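Local atomic coordinates of translation initiation inhibitor (Streptococcus pyogenes, PDB entry 2EWC), a protein that is of unknown function but belongs to the highly conserved YjgF family and has been put forward as an inhibitor of translation initiation. Residues Arg5-Val9 and Arg51-Val56; Ile42-Asp47 and Met82-Phe87; Leu58-Val64 and Val117-Lys121; Val64-Phe70 and Leu111-Val117. The contacts are given in a common frame with arbitrary orientation. Numbering follows the deposited sequence.

Contact 1: residues Arg5-Val9 and Arg51-Val56; sequences RRYDV and RRLALV
A strand can be tied to a helix end by one carboxylate and one ring. Arg5-Tyr7 is extended, and the chain turns a corner at Asp8, whose phi/psi of 52/49° swings its t side chain toward the helix; CA atoms of Asp8 and Arg52 lie 7.3 Å apart, those of Tyr7 and Leu55 7.6 Å. Arg51, helical, sends NH2 to OD2 of Asp8 at 2.8 Å, and the same NH2 is bridged to Glu48. Arg52 NE meets Asp8 OD2, also at 2.8 Å, while a water joins its NH2 (3.1 Å) to Asp8 O (3.2 Å). Leu55 sets CD1 4.0 Å from Asp8 CB and 4.3 Å from Tyr7 CB. Val56 CG1 lies 4.0 Å from the Tyr7 ring centroid, over its face, a CH-pi contact; the Tyr7 hydroxyl is hydrogen-bonded to Glu20. This salt-bridge network and small apolar patch fasten strand 5-10, outermost within its own chain, to helix 38-54 in the alpha+beta fold of the YjgF family, two helices packed on one face of a mixed sheet.

Contact 2: residues Ile42-Asp47 and Met82-Phe87; sequences INGAFD and MIKERF
Phe46, with chi1 near -73° (m), receives the edge of the Phe87 ring on one of its faces. This T-shaped pair, centroids 5.6 Å apart and planes at 79°, belongs to the helical layer of the two-layer alpha+beta fold of the YjgF family, in which helices 38-54 and 76-87 lie side by side on one face of the sheet. Both segments are helical throughout, and their axes run roughly parallel, with 35° between N-to-C directions, a signed crossing of -35° and a closest approach of 11.2 Å. So wide a spacing leaves room for large side chains. The register pairs Asn43 with Met82 (CA-CA 7.2 Å) and Phe46 with Arg86 (8.6 Å).

Toward the sheet the packing is apolar: Phe46 CZ lies 3.8 Å from Ile83 CG1, and Ile42 CG2 lies 4.0 Å from CB of Met82, a selenomethionine. Phe46, Ile83 and Phe87 all reach Met66 on strand 63-70, so that the seam between the helices is closed by the sheet.

Arg86 spans the gap at the more exposed side. Its p chi3 bends the chain so that the guanidinium lies with one face over Phe46 CB, and it is also salt-bridged to Glu50. Arg86 NH1 makes weak hydrogen bonds of 3.0 Å to Asn43 O and Asp47 OD1, the latter part of the salt bridge whose shortest distance is Arg86 NH2 to Asp47 OD1, 2.6 Å.

Contact 3: residues Leu58-Val64 and Val117-Lys121; sequences LTLDAVV and VAYSK
Leu58 and Thr59 are extended, Leu60-Ala62 make one turn of 3-10 helix, and the chain straightens at Val63 into a strand that runs antiparallel to Val117-Tyr119. The turn is held by Ala62 N to Thr59 O (2.8 Å) and Val63 N to Leu60 O (3.0 Å). Val63 and Ala118 form a non-hydrogen-bonded pair, CA-CA 4.1 Å, flanked by two backbone hydrogen bonds: Tyr119 N to Ala62 O and Val64 N to Val117 O, both 2.9 Å. A CA-H...O contact of 3.3 Å from Ala118 CA to Ala62 O adds to the first.

The 3-10 turn lies in the connection from helix 38-54 to strand 63-70, and directly after it begins the antiparallel pairing of strands 63-70 and 112-119 within the mixed sheet of the YjgF-type alpha+beta fold. The side chains of Val63 and Ala118 share the face packed under Leu53 of that helix, with Val63 CG2 4.4 Å from Ala118 CB. Ala62 CB comes to 4.3 Å from the same Ala118 CB. Val64 sets CG2 4.0 Å from Val117 CB and CG1 3.8 Å from Tyr119 CB; the Tyr119 ring meets that of Phe24. A neighbouring subunit packs here: Val64 touches Val19, and Val117 touches Tyr26, of that other copy. Leu58 reaches back with CD2 3.6 Å from Ser120 OG.

Contact 4: residues Val64-Phe70 and Leu111-Val117; sequences VQMDCLF and LFQVDGV
Val117 stands opposite two residues at once, Val64 and Gln65, in a classic beta bulge: its O accepts from Val64 N at 2.9 Å and, weakly, from Gln65 N at 3.3 Å, while Val117 N gives 2.9 Å to Gln65 O. Val64 phi/psi of -101/-27° makes the kink, and its CG2 sits 4.0 Å from Val117 CB. Beyond the bulge the adjacent strands 63-70 and 112-119 pair regularly and antiparallel (160°, segment axes approaching to 4.5 Å). Asp67-Asp115 and Leu69-Gln113 are hydrogen-bonded pairs; Met66-Gly116, Cys68-Val114 and Phe70-Phe112 are non-hydrogen-bonded. At Gly116 a CB would clash with Gln65 O, and the CA atoms of Gly116 and Met66 come to 4.0 Å.

Leu69, m and t, projects on the same face as Gln65, Asp67 and Val117. Its N and O bond Gln113 O (2.9 Å) and Gln113 N (3.0 Å). This face meets neighbouring subunits: Asp67 pairs with Lys95 of its own chain, and both Asp67 and Asp115 with Lys95 of a second subunit.

Phe112, chi1 t, lies on the opposite, helix-covered face with Met66, Cys68 and Val114. Its edge points at the Phe70 ring face, centroids 5.0 Å apart and planes at 66°, with Phe112 CE1 3.6 Å from Phe70 CZ.

How the contacts relate
From the N terminus, strand 5-10 waits until helix 38-54 returns to it, and contact 1 closes the first loop. Contact 2 crosses contact 1, since 42-47 lies between 5-9 and 51-56 while 82-87 lies beyond both. Leaving helix 38-54, the chain enters contact 3, which shares Val64 and Val117 with contact 4; contact 4 is nested inside the loop closed by contact 3, and both cross contact 2. Contact 1 is in series with both. Leu53 joins contacts 1 and 3, while Ala45 on Phe112 and Phe87 on Met66 seat contact 2 upon contact 4, binding strand 5-10, the helices and the adjacent strands 63-70 and 112-119 together.

Contact 1: residues Arg5-Val9 and Arg51-Val56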
# COMPACT_ATOMS: atom_id res chain seq x y z
N ARG B 5 8.45 -8.71 -50.24
CA ARG B 5 8.74 -10.03 -50.75
C ARG B 5 8.08 -11.06 -49.87
O ARG B 5 8.13 -10.96 -48.64
CB ARG B 5 10.24 -10.26 -50.83
CG ARG B 5 10.98 -9.21 -51.65
CD ARG B 5 12.45 -9.22 -51.28
NE ARG B 5 13.32 -8.87 -52.41
CZ ARG B 5 13.60 -9.67 -53.43
NH1 ARG B 5 13.09 -10.90 -53.50
NH2 ARG B 5 14.38 -9.23 -54.40
N ARG B 6 7.47 -12.06 -50.50
CA ARG B 6 6.75 -13.11 -49.80
C ARG B 6 7.42 -14.48 -50.04
O ARG B 6 7.55 -14.90 -51.18
CB ARG B 6 5.28 -13.10 -50.25
CG ARG B 6 4.55 -11.79 -49.87
CD ARG B 6 3.23 -11.62 -50.62
NE ARG B 6 2.39 -10.59 -49.99
CZ ARG B 6 2.37 -9.30 -50.33
NH1 ARG B 6 1.56 -8.47 -49.69
NH2 ARG B 6 3.14 -8.85 -51.32
N TYR B 7 7.84 -15.16 -48.97
CA TYR B 7 8.58 -16.43 -49.07
C TYR B 7 7.78 -17.56 -48.45
O TYR B 7 6.94 -17.30 -47.60
CB TYR B 7 9.90 -16.36 -48.31
CG TYR B 7 10.87 -15.30 -48.78
CD1 TYR B 7 11.96 -15.63 -49.57
CD2 TYR B 7 10.71 -13.97 -48.39
CE1 TYR B 7 12.87 -14.64 -50.00
CE2 TYR B 7 11.60 -12.98 -48.81
CZ TYR B 7 12.67 -13.32 -49.61
OH TYR B 7 13.54 -12.34 -50.00
N ASP B 8 8.03 -18.80 -48.87
CA ASP B 8 7.35 -19.96 -48.29
C ASP B 8 5.81 -19.79 -48.31
O ASP B 8 5.13 -19.98 -47.29
CB ASP B 8 7.84 -20.15 -46.84
CG ASP B 8 7.47 -21.51 -46.28
OD1 ASP B 8 7.33 -22.46 -47.09
OD2 ASP B 8 7.33 -21.62 -45.03
N VAL B 9 5.28 -19.40 -49.46
CA VAL B 9 3.86 -19.15 -49.64
C VAL B 9 3.07 -20.45 -49.66
O VAL B 9 3.46 -21.41 -50.32
CB VAL B 9 3.60 -18.37 -50.93
CG1 VAL B 9 2.13 -18.28 -51.23
CG2 VAL B 9 4.19 -16.97 -50.81
N ARG B 51 13.89 -22.60 -40.00
CA ARG B 51 13.83 -22.93 -41.42
C ARG B 51 13.42 -21.71 -42.21
O ARG B 51 14.04 -21.38 -43.20
CB ARG B 51 12.82 -24.06 -41.71
CG ARG B 51 12.76 -24.43 -43.20
CD ARG B 51 11.72 -25.51 -43.54
NE ARG B 51 10.36 -25.03 -43.34
CZ ARG B 51 9.65 -24.29 -44.20
NH1 ARG B 51 10.15 -23.94 -45.38
NH2 ARG B 51 8.42 -23.90 -43.86
N ARG B 52 12.37 -21.03 -41.76
CA ARG B 52 11.86 -19.89 -42.51
C ARG B 52 12.86 -18.73 -42.48
O ARG B 52 13.11 -18.12 -43.50
CB ARG B 52 10.48 -19.47 -42.01
CG ARG B 52 9.35 -20.30 -42.63
CD ARG B 52 8.11 -20.21 -41.75
NE ARG B 52 6.94 -20.84 -42.37
CZ ARG B 52 5.75 -20.99 -41.77
NH1 ARG B 52 5.57 -20.57 -40.51
NH2 ARG B 52 4.75 -21.57 -42.43
N LEU B 53 13.43 -18.47 -41.31
CA LEU B 53 14.43 -17.44 -41.16
C LEU B 53 15.67 -17.69 -42.04
O LEU B 53 16.29 -16.73 -42.54
CB LEU B 53 14.82 -17.30 -39.67
CG LEU B 53 13.79 -16.67 -38.74
CD1 LEU B 53 14.23 -16.80 -37.29
CD2 LEU B 53 13.57 -15.21 -39.12
N ALA B 54 16.04 -18.96 -42.21
CA ALA B 54 17.16 -19.32 -43.07
C ALA B 54 16.93 -18.96 -44.55
O ALA B 54 17.89 -18.79 -45.30
CB ALA B 54 17.53 -20.81 -42.91
N LEU B 55 15.68 -18.83 -44.98
CA LEU B 55 15.38 -18.37 -46.35
C LEU B 55 15.95 -16.97 -46.67
O LEU B 55 16.19 -16.63 -47.83
CB LEU B 55 13.87 -18.41 -46.61
CG LEU B 55 13.27 -19.82 -46.51
CD1 LEU B 55 11.76 -19.80 -46.43
CD2 LEU B 55 13.73 -20.69 -47.68
N VAL B 56 16.17 -16.17 -45.64
CA VAL B 56 16.67 -14.81 -45.82
C VAL B 56 18.01 -14.64 -45.11
O VAL B 56 18.44 -13.51 -44.84
CB VAL B 56 15.63 -13.76 -45.34
CG1 VAL B 56 14.41 -13.79 -46.26
CG2 VAL B 56 15.20 -14.00 -43.86
O HOH W 1 3.72 -22.03 -45.28

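Contact 2: residues Ile42-Asp47 and Met82-Phe87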
# COMPACT_ATOMS: atom_id res chain seq x y z
N ILE B 42 7.11 -27.86 -29.29
CA ILE B 42 7.79 -26.59 -29.10
C ILE B 42 9.10 -26.56 -29.92
O ILE B 42 9.32 -25.61 -30.68
CB ILE B 42 8.05 -26.28 -27.61
CG1 ILE B 42 6.71 -26.08 -26.87
CG2 ILE B 42 8.96 -25.02 -27.48
CD1 ILE B 42 6.81 -26.12 -25.36
N ASN B 43 9.92 -27.61 -29.80
CA ASN B 43 11.11 -27.76 -30.69
C ASN B 43 10.77 -27.79 -32.18
O ASN B 43 11.47 -27.20 -32.98
CB ASN B 43 11.94 -28.98 -30.32
CG ASN B 43 12.77 -28.76 -29.06
OD1 ASN B 43 12.82 -29.62 -28.17
ND2 ASN B 43 13.41 -27.61 -28.97
N GLY B 44 9.70 -28.50 -32.53
CA GLY B 44 9.22 -28.53 -33.90
C GLY B 44 8.81 -27.14 -34.38
O GLY B 44 9.10 -26.77 -35.51
N ALA B 45 8.12 -26.37 -33.55
CA ALA B 45 7.71 -25.05 -33.97
C ALA B 45 8.95 -24.18 -34.22
O ALA B 45 9.02 -23.47 -35.22
CB ALA B 45 6.82 -24.43 -32.96
N PHE B 46 9.94 -24.26 -33.32
CA PHE B 46 11.14 -23.44 -33.44
C PHE B 46 12.03 -23.89 -34.61
O PHE B 46 12.76 -23.06 -35.18
CB PHE B 46 11.95 -23.45 -32.14
CG PHE B 46 11.34 -22.65 -31.00
CD1 PHE B 46 10.64 -21.48 -31.24
CD2 PHE B 46 11.53 -23.04 -29.68
CE1 PHE B 46 10.10 -20.73 -30.18
CE2 PHE B 46 11.00 -22.29 -28.62
CZ PHE B 46 10.29 -21.14 -28.88
N ASP B 47 12.00 -25.19 -34.95
CA ASP B 47 12.67 -25.69 -36.16
C ASP B 47 12.06 -25.05 -37.42
O ASP B 47 12.82 -24.68 -38.33
CB ASP B 47 12.55 -27.21 -36.29
CG ASP B 47 13.37 -28.00 -35.26
OD1 ASP B 47 14.29 -27.43 -34.60
OD2 ASP B 47 13.10 -29.22 -35.12
N MSE B 82 13.25 -24.63 -23.27
CA MSE B 82 13.65 -24.83 -24.66
C MSE B 82 14.21 -23.55 -25.28
O MSE B 82 15.12 -23.59 -26.11
CB MSE B 82 12.43 -25.31 -25.46
CG MSE B 82 12.64 -26.64 -26.16
SE MSE B 82 13.34 -28.02 -25.17
CE MSE B 82 14.91 -27.42 -24.66
N ILE B 83 13.65 -22.41 -24.88
CA ILE B 83 14.14 -21.10 -25.30
C ILE B 83 15.60 -20.90 -24.83
O ILE B 83 16.47 -20.51 -25.62
CB ILE B 83 13.22 -19.98 -24.79
CG1 ILE B 83 11.94 -19.94 -25.64
CG2 ILE B 83 13.94 -18.60 -24.82
CD1 ILE B 83 10.88 -18.97 -25.11
N LYS B 84 15.86 -21.22 -23.57
CA LYS B 84 17.17 -21.00 -22.99
C LYS B 84 18.22 -21.86 -23.68
O LYS B 84 19.33 -21.41 -23.93
CB LYS B 84 17.14 -21.15 -21.47
CG LYS B 84 16.34 -20.00 -20.85
CD LYS B 84 16.48 -19.89 -19.37
CE LYS B 84 15.34 -20.54 -18.66
NZ LYS B 84 15.75 -20.84 -17.25
N GLU B 85 17.83 -23.07 -24.08
CA GLU B 85 18.72 -23.97 -24.84
C GLU B 85 18.95 -23.55 -26.30
O GLU B 85 20.03 -23.77 -26.85
CB GLU B 85 18.21 -25.41 -24.76
CG GLU B 85 18.29 -26.04 -23.35
CD GLU B 85 17.74 -27.48 -23.30
OE1 GLU B 85 17.42 -28.01 -24.40
OE2 GLU B 85 17.63 -28.07 -22.19
N ARG B 86 17.95 -22.95 -26.93
CA ARG B 86 18.04 -22.63 -28.37
C ARG B 86 18.38 -21.19 -28.75
O ARG B 86 18.93 -20.95 -29.84
CB ARG B 86 16.79 -23.12 -29.09
CG ARG B 86 16.74 -24.63 -29.06
CD ARG B 86 15.57 -25.12 -29.82
NE ARG B 86 15.75 -24.92 -31.25
CZ ARG B 86 15.06 -25.57 -32.16
NH1 ARG B 86 14.16 -26.48 -31.80
NH2 ARG B 86 15.27 -25.32 -33.44
N PHE B 87 18.07 -20.24 -27.87
CA PHE B 87 18.33 -18.81 -28.11
C PHE B 87 19.65 -18.29 -27.50
O PHE B 87 20.09 -17.18 -27.82
CB PHE B 87 17.17 -17.95 -27.60
CG PHE B 87 15.96 -17.97 -28.49
CD1 PHE B 87 15.10 -19.08 -28.49
CD2 PHE B 87 15.65 -16.88 -29.29
CE1 PHE B 87 13.96 -19.10 -29.29
CE2 PHE B 87 14.51 -16.88 -30.11
CZ PHE B 87 13.65 -17.99 -30.11

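Contact 3: residues Leu58-Val64 and Val117-Lys121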
# COMPACT_ATOMS: atom_id res chain seq x y z
N LEU B 58 18.89 -15.45 -42.08
CA LEU B 58 18.80 -15.03 -40.69
C LEU B 58 18.76 -16.22 -39.75
O LEU B 58 18.63 -17.37 -40.16
CB LEU B 58 17.61 -14.09 -40.44
CG LEU B 58 17.61 -12.75 -41.19
CD1 LEU B 58 16.32 -12.02 -40.93
CD2 LEU B 58 18.84 -11.90 -40.79
N THR B 59 18.82 -15.89 -38.47
CA THR B 59 19.04 -16.80 -37.38
C THR B 59 18.11 -16.29 -36.25
O THR B 59 17.63 -15.14 -36.29
CB THR B 59 20.55 -16.68 -37.06
OG1 THR B 59 21.24 -17.93 -37.27
CG2 THR B 59 20.82 -16.08 -35.71
N LEU B 60 17.83 -17.14 -35.26
CA LEU B 60 17.07 -16.77 -34.06
C LEU B 60 17.59 -15.51 -33.34
O LEU B 60 16.81 -14.85 -32.63
CB LEU B 60 17.03 -17.92 -33.05
CG LEU B 60 16.31 -19.22 -33.45
CD1 LEU B 60 16.37 -20.24 -32.35
CD2 LEU B 60 14.90 -18.95 -33.85
N ASP B 61 18.88 -15.21 -33.50
CA ASP B 61 19.47 -13.96 -32.99
C ASP B 61 18.77 -12.73 -33.62
O ASP B 61 18.81 -11.65 -33.04
CB ASP B 61 20.98 -13.88 -33.25
CG ASP B 61 21.86 -14.58 -32.17
OD1 ASP B 61 21.39 -15.41 -31.33
OD2 ASP B 61 23.09 -14.31 -32.21
N ALA B 62 18.15 -12.88 -34.79
CA ALA B 62 17.43 -11.77 -35.44
C ALA B 62 16.01 -11.61 -34.93
O ALA B 62 15.36 -10.62 -35.24
CB ALA B 62 17.42 -11.92 -36.94
N VAL B 63 15.51 -12.56 -34.14
CA VAL B 63 14.11 -12.48 -33.73
C VAL B 63 13.88 -11.46 -32.61
O VAL B 63 14.51 -11.54 -31.56
CB VAL B 63 13.54 -13.85 -33.37
CG1 VAL B 63 12.04 -13.71 -32.96
CG2 VAL B 63 13.66 -14.78 -34.55
N VAL B 64 12.99 -10.50 -32.86
CA VAL B 64 12.74 -9.41 -31.92
C VAL B 64 11.49 -9.60 -31.07
O VAL B 64 11.43 -9.10 -29.94
CB VAL B 64 12.74 -7.99 -32.61
CG1 VAL B 64 14.08 -7.73 -33.31
CG2 VAL B 64 11.58 -7.81 -33.59
N VAL B 117 8.25 -11.59 -35.20
CA VAL B 117 8.85 -10.60 -36.06
C VAL B 117 10.38 -10.76 -35.93
O VAL B 117 10.89 -10.94 -34.84
CB VAL B 117 8.41 -9.15 -35.62
CG1 VAL B 117 8.90 -8.12 -36.61
CG2 VAL B 117 6.87 -9.04 -35.46
N ALA B 118 11.10 -10.70 -37.05
CA ALA B 118 12.57 -10.63 -37.04
C ALA B 118 13.07 -9.32 -37.68
O ALA B 118 12.32 -8.62 -38.36
CB ALA B 118 13.16 -11.84 -37.74
N TYR B 119 14.35 -8.99 -37.48
CA TYR B 119 14.88 -7.73 -37.98
C TYR B 119 16.28 -7.91 -38.54
O TYR B 119 17.09 -8.68 -38.00
CB TYR B 119 14.91 -6.71 -36.86
CG TYR B 119 15.61 -5.39 -37.18
CD1 TYR B 119 14.93 -4.36 -37.83
CD2 TYR B 119 16.93 -5.15 -36.78
CE1 TYR B 119 15.53 -3.14 -38.10
CE2 TYR B 119 17.56 -3.91 -37.05
CZ TYR B 119 16.83 -2.91 -37.72
OH TYR B 119 17.38 -1.69 -38.01
N SER B 120 16.57 -7.17 -39.61
CA SER B 120 17.88 -7.12 -40.20
C SER B 120 18.03 -5.84 -41.02
O SER B 120 17.40 -5.68 -42.07
CB SER B 120 18.12 -8.35 -41.07
OG SER B 120 19.47 -8.39 -41.47
N LYS B 121 18.87 -4.93 -40.53
CA LYS B 121 19.08 -3.62 -41.16
C LYS B 121 19.75 -3.70 -42.54
O LYS B 121 20.82 -4.29 -42.67
CB LYS B 121 19.87 -2.70 -40.21
CG LYS B 121 20.37 -1.37 -40.78
CD LYS B 121 19.24 -0.45 -41.20
CE LYS B 121 19.76 0.88 -41.75
NZ LYS B 121 20.08 1.84 -40.66

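Contact 4: residues Val64-Phe70 and Leu111-Val117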
# COMPACT_ATOMS: atom_id res chain seq x y z
N VAL B 64 12.99 -10.50 -32.86
CA VAL B 64 12.74 -9.41 -31.92
C VAL B 64 11.49 -9.60 -31.07
O VAL B 64 11.43 -9.10 -29.94
CB VAL B 64 12.74 -7.99 -32.61
CG1 VAL B 64 14.08 -7.73 -33.31
CG2 VAL B 64 11.58 -7.81 -33.59
N GLN B 65 10.51 -10.33 -31.59
CA GLN B 65 9.22 -10.48 -30.89
C GLN B 65 8.58 -11.80 -31.28
O GLN B 65 8.68 -12.21 -32.43
CB GLN B 65 8.26 -9.30 -31.18
CG GLN B 65 7.11 -9.17 -30.19
CD GLN B 65 5.93 -10.07 -30.54
OE1 GLN B 65 5.76 -10.45 -31.69
NE2 GLN B 65 5.10 -10.42 -29.53
N MSE B 66 7.93 -12.46 -30.33
CA MSE B 66 7.37 -13.80 -30.54
C MSE B 66 6.05 -13.88 -29.81
O MSE B 66 5.97 -13.49 -28.66
CB MSE B 66 8.32 -14.83 -29.93
CG MSE B 66 8.72 -15.97 -30.84
SE MSE B 66 10.14 -16.96 -30.27
CE MSE B 66 9.87 -17.01 -28.52
N ASP B 67 5.01 -14.36 -30.49
CA ASP B 67 3.74 -14.67 -29.83
C ASP B 67 3.67 -16.19 -29.71
O ASP B 67 3.85 -16.88 -30.71
CB ASP B 67 2.56 -14.14 -30.65
CG ASP B 67 2.32 -12.66 -30.44
OD1 ASP B 67 2.98 -12.06 -29.57
OD2 ASP B 67 1.46 -12.07 -31.14
N CYS B 68 3.44 -16.70 -28.50
CA CYS B 68 3.41 -18.16 -28.30
C CYS B 68 2.00 -18.62 -27.98
O CYS B 68 1.37 -18.10 -27.05
CB CYS B 68 4.36 -18.56 -27.18
SG CYS B 68 5.98 -17.71 -27.29
N LEU B 69 1.48 -19.55 -28.76
CA LEU B 69 0.09 -19.99 -28.59
C LEU B 69 0.06 -21.40 -27.99
O LEU B 69 0.61 -22.33 -28.57
CB LEU B 69 -0.68 -19.97 -29.92
CG LEU B 69 -0.83 -18.67 -30.74
CD1 LEU B 69 -1.73 -18.88 -31.97
CD2 LEU B 69 -1.37 -17.54 -29.91
N PHE B 70 -0.61 -21.57 -26.85
CA PHE B 70 -0.63 -22.85 -26.16
C PHE B 70 -2.06 -23.33 -26.03
O PHE B 70 -2.96 -22.55 -25.70
CB PHE B 70 -0.12 -22.72 -24.72
CG PHE B 70 1.34 -22.36 -24.58
CD1 PHE B 70 2.29 -23.36 -24.29
CD2 PHE B 70 1.76 -21.04 -24.63
CE1 PHE B 70 3.62 -23.06 -24.13
CE2 PHE B 70 3.11 -20.72 -24.46
CZ PHE B 70 4.05 -21.73 -24.22
N LEU B 111 -0.68 -28.93 -29.90
CA LEU B 111 -0.54 -28.30 -28.59
C LEU B 111 0.05 -26.90 -28.58
O LEU B 111 -0.05 -26.19 -27.58
CB LEU B 111 0.29 -29.20 -27.64
CG LEU B 111 -0.15 -30.67 -27.53
CD1 LEU B 111 0.91 -31.57 -26.85
CD2 LEU B 111 -1.56 -30.83 -26.86
N PHE B 112 0.70 -26.50 -29.68
CA PHE B 112 1.56 -25.33 -29.64
C PHE B 112 1.82 -24.75 -31.03
O PHE B 112 2.00 -25.50 -32.00
CB PHE B 112 2.88 -25.69 -28.96
CG PHE B 112 3.85 -24.55 -28.85
CD1 PHE B 112 3.73 -23.62 -27.83
CD2 PHE B 112 4.86 -24.41 -29.79
CE1 PHE B 112 4.63 -22.54 -27.72
CE2 PHE B 112 5.76 -23.33 -29.71
CZ PHE B 112 5.64 -22.40 -28.65
N GLN B 113 1.81 -23.42 -31.13
CA GLN B 113 2.21 -22.71 -32.34
C GLN B 113 3.00 -21.51 -31.88
O GLN B 113 2.85 -21.07 -30.75
CB GLN B 113 1.02 -22.21 -33.14
CG GLN B 113 0.13 -23.30 -33.73
CD GLN B 113 -0.98 -22.71 -34.61
OE1 GLN B 113 -1.27 -21.52 -34.54
NE2 GLN B 113 -1.62 -23.56 -35.43
N VAL B 114 3.87 -20.99 -32.76
CA VAL B 114 4.57 -19.75 -32.47
C VAL B 114 4.63 -18.88 -33.73
O VAL B 114 4.63 -19.38 -34.83
CB VAL B 114 5.96 -20.02 -31.83
CG1 VAL B 114 6.96 -20.70 -32.83
CG2 VAL B 114 6.51 -18.75 -31.23
N ASP B 115 4.60 -17.56 -33.55
CA ASP B 115 4.88 -16.66 -34.65
C ASP B 115 5.85 -15.60 -34.16
O ASP B 115 6.29 -15.65 -33.01
CB ASP B 115 3.58 -16.09 -35.25
CG ASP B 115 3.03 -14.90 -34.48
OD1 ASP B 115 2.20 -14.14 -35.06
OD2 ASP B 115 3.41 -14.68 -33.30
N GLY B 116 6.20 -14.64 -35.01
CA GLY B 116 7.10 -13.59 -34.57
C GLY B 116 7.46 -12.58 -35.63
O GLY B 116 7.03 -12.69 -36.79
N VAL B 117 8.25 -11.59 -35.20
CA VAL B 117 8.85 -10.60 -36.06
C VAL B 117 10.38 -10.76 -35.93
O VAL B 117 10.89 -10.94 -34.84
CB VAL B 117 8.41 -9.15 -35.62
CG1 VAL B 117 8.90 -8.12 -36.61
CG2 VAL B 117 6.87 -9.04 -35.46
O HOH W 2 4.12 -11.81 -33.11